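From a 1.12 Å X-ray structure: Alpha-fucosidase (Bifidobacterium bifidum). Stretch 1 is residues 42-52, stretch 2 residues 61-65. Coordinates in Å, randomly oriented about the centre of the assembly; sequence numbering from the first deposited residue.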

# COMPACT_ATOMS: atom_id res chain seq x y z
N PRO A 42 -7.71 22.51 14.33
CA PRO A 42 -6.30 22.43 14.72
C PRO A 42 -5.94 21.16 15.51
O PRO A 42 -4.81 20.68 15.39
CB PRO A 42 -6.10 23.67 15.60
CG PRO A 42 -7.15 24.62 15.13
CD PRO A 42 -8.33 23.76 14.80
N ASP A 43 -6.87 20.62 16.28
CA ASP A 43 -6.61 19.40 17.05
C ASP A 43 -6.45 18.18 16.14
O ASP A 43 -5.58 17.33 16.37
CB ASP A 43 -7.71 19.16 18.07
CG ASP A 43 -7.31 18.15 19.13
OD1 ASP A 43 -6.27 18.36 19.80
OD2 ASP A 43 -8.03 17.15 19.29
N ASN A 44 -7.28 18.09 15.11
CA ASN A 44 -7.15 17.02 14.13
C ASN A 44 -5.87 17.16 13.32
O ASN A 44 -5.18 16.18 13.05
CB ASN A 44 -8.36 16.98 13.20
CG ASN A 44 -9.63 16.55 13.90
OD1 ASN A 44 -9.59 15.87 14.93
ND2 ASN A 44 -10.78 16.92 13.34
N ASN A 45 -5.53 18.40 12.95
CA ASN A 45 -4.27 18.64 12.27
C ASN A 45 -3.07 18.27 13.14
O ASN A 45 -2.10 17.69 12.65
CB ASN A 45 -4.15 20.08 11.81
CG ASN A 45 -2.84 20.33 11.09
OD1 ASN A 45 -2.57 19.73 10.05
ND2 ASN A 45 -1.99 21.17 11.68
N ARG A 46 -3.14 18.61 14.42
CA ARG A 46 -2.06 18.24 15.34
C ARG A 46 -1.89 16.72 15.36
O ARG A 46 -0.76 16.22 15.32
CB ARG A 46 -2.30 18.79 16.75
CG ARG A 46 -1.11 18.60 17.70
CD ARG A 46 -0.03 19.66 17.50
NE ARG A 46 -0.48 21.00 17.88
CZ ARG A 46 0.21 22.12 17.68
NH1 ARG A 46 1.41 22.08 17.11
NH2 ARG A 46 -0.30 23.28 18.06
N TRP A 47 -3.01 16.00 15.42
CA TRP A 47 -2.97 14.54 15.41
C TRP A 47 -2.12 14.00 14.25
O TRP A 47 -1.21 13.18 14.45
CB TRP A 47 -4.39 13.94 15.35
CG TRP A 47 -4.33 12.45 15.14
CD1 TRP A 47 -4.18 11.50 16.10
CD2 TRP A 47 -4.36 11.76 13.89
NE1 TRP A 47 -4.13 10.25 15.53
CE2 TRP A 47 -4.23 10.38 14.17
CE3 TRP A 47 -4.51 12.16 12.55
CZ2 TRP A 47 -4.22 9.41 13.16
CZ3 TRP A 47 -4.49 11.20 11.55
CH2 TRP A 47 -4.35 9.84 11.86
N GLN A 48 -2.43 14.45 13.04
CA GLN A 48 -1.81 13.85 11.85
C GLN A 48 -0.33 14.19 11.70
O GLN A 48 0.41 13.44 11.07
CB GLN A 48 -2.56 14.22 10.57
CG GLN A 48 -2.43 15.68 10.17
CD GLN A 48 -2.97 15.96 8.78
OE1 GLN A 48 -3.16 15.05 7.97
NE2 GLN A 48 -3.19 17.23 8.49
N GLN A 49 0.09 15.31 12.28
CA GLN A 49 1.47 15.78 12.09
C GLN A 49 2.43 15.34 13.19
O GLN A 49 3.65 15.37 12.98
CB GLN A 49 1.52 17.31 11.93
CG GLN A 49 0.70 17.82 10.76
CD GLN A 49 1.17 19.16 10.21
OE1 GLN A 49 2.36 19.51 10.30
NE2 GLN A 49 0.25 19.90 9.61
N THR A 50 1.90 14.95 14.34
CA THR A 50 2.74 14.85 15.54
C THR A 50 2.67 13.54 16.34
O THR A 50 3.57 13.28 17.14
CB THR A 50 2.50 16.02 16.53
OG1 THR A 50 1.21 15.88 17.13
CG2 THR A 50 2.58 17.38 15.83
N THR A 51 1.61 12.75 16.17
CA THR A 51 1.43 11.56 17.00
C THR A 51 2.15 10.34 16.42
O THR A 51 2.48 10.31 15.24
CB THR A 51 -0.07 11.24 17.24
OG1 THR A 51 -0.69 10.91 15.99
CG2 THR A 51 -0.78 12.43 17.89
N LEU A 52 2.39 9.35 17.27
CA LEU A 52 3.22 8.21 16.88
C LEU A 52 2.41 6.93 16.84
O LEU A 52 1.80 6.54 17.84
CB LEU A 52 4.44 8.09 17.81
CG LEU A 52 5.44 9.25 17.69
CD1 LEU A 52 6.48 9.20 18.81
CD2 LEU A 52 6.11 9.24 16.32
N GLY A 61 -3.03 2.39 17.73
CA GLY A 61 -3.00 3.59 18.53
C GLY A 61 -2.09 4.63 17.91
O GLY A 61 -1.18 4.30 17.15
N THR A 62 -2.37 5.89 18.23
CA THR A 62 -1.48 7.00 17.91
C THR A 62 -1.27 7.80 19.19
O THR A 62 -2.22 8.37 19.74
CB THR A 62 -2.00 7.88 16.74
OG1 THR A 62 -3.43 7.80 16.66
CG2 THR A 62 -1.39 7.42 15.41
N VAL A 63 -0.03 7.81 19.67
CA VAL A 63 0.32 8.30 21.00
C VAL A 63 0.66 9.78 20.96
O VAL A 63 1.49 10.22 20.16
CB VAL A 63 1.52 7.52 21.57
CG1 VAL A 63 1.89 8.01 22.97
CG2 VAL A 63 1.21 6.04 21.59
N TRP A 64 0.03 10.55 21.85
CA TRP A 64 0.31 11.98 21.96
C TRP A 64 1.46 12.28 22.94
O TRP A 64 2.27 13.17 22.69
CB TRP A 64 -0.96 12.73 22.37
CG TRP A 64 -2.08 12.70 21.35
CD1 TRP A 64 -2.80 11.61 20.95
CD2 TRP A 64 -2.61 13.82 20.62
NE1 TRP A 64 -3.74 11.97 20.02
CE2 TRP A 64 -3.65 13.32 19.80
CE3 TRP A 64 -2.30 15.18 20.58
CZ2 TRP A 64 -4.38 14.14 18.94
CZ3 TRP A 64 -3.04 16.00 19.73
CH2 TRP A 64 -4.07 15.48 18.92
N GLY A 65 1.52 11.53 24.03
CA GLY A 65 2.56 11.73 25.04
C GLY A 65 2.38 12.98 25.87
O GLY A 65 3.35 13.60 26.30

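The contact between these two stretches is a helix terminus packed against a strand and the tryptophan just after it, fastened at one end by an antiparallel backbone pair and along its flank by that tryptophan, which lies against the helix. It illustrates a general principle: where a helix gives way to extended chain, the backbone can take up sheet pairing at once, while the side chains just upstream settle the helix against the same partner.

The pairing rests on Leu-52 and Val-63. Leu-52 N donates to Val-63 O at 3.1 Å, and Val-63 N returns the bond to Leu-52 O at 2.9 Å, both close to straight, at 157° and 168°. Thr-62 CA also approaches Leu-52 O at 3.3 Å, a CA-H...O contact of the kind common between neighbouring strands. The side chains of Leu-52 and Val-63 project to the same face of the sheet, and both are buried, as suits a branched aliphatic pair with nothing polar to satisfy.

Thr-51 makes the transition. It is the first residue to leave helical backbone angles, and its CA-to-CB bond points toward the second stretch. Its two branches do different work. The hydroxyl turns back to the helix, where Thr-51 OG1 donates to Trp-47 O at 2.8 Å, supplementing the weak backbone bond from Thr-51 N to the same carbonyl. The methyl lies over the face of Trp-64: Thr-51 CG2 is 3.5 Å from the centroid of the Trp-64 five-membered ring and only 6° off its normal, a CH-pi contact. Threonine thus offers a polar group to the end of the helix and an apolar one to the indole.

Trp-64 has the largest area covered by the other stretch. Its CA-to-CB bond points sideways, but with chi1 in the m well the end of the indole comes nearer the helix and reaches along it. Trp-64 CZ2 meets Trp-47 CB at 3.6 Å, Trp-64 CZ3 meets Arg-46 CG at 3.8 Å, and Trp-64 CH2 reaches Asp-43 O at 3.5 Å, near the plane of the ring. A large flat side chain can therefore touch successive turns of the helix. Arg-46 contributes aliphatic carbon here, while the end of its side chain leads away from the second stretch. The Trp-64 indole nitrogen is hydrogen-bonded elsewhere in the structure.

The other tryptophan plays a more directional part. Trp-47 NE1 donates to Thr-62 OG1 at 2.8 Å with an angle of 164°, so the one polar atom of a buried indole is satisfied by a buried hydroxyl. The Trp-47 and Trp-64 five-membered rings sit obliquely, their centroids 5.9 Å apart and their planes at 46°. Thr-62 also packs against Thr-51, with Thr-62 CB 3.4 Å from Thr-51 OG1. In all, 443 Å² is buried, both sides summed, with a few well-aimed polar bonds set among close-packed carbon.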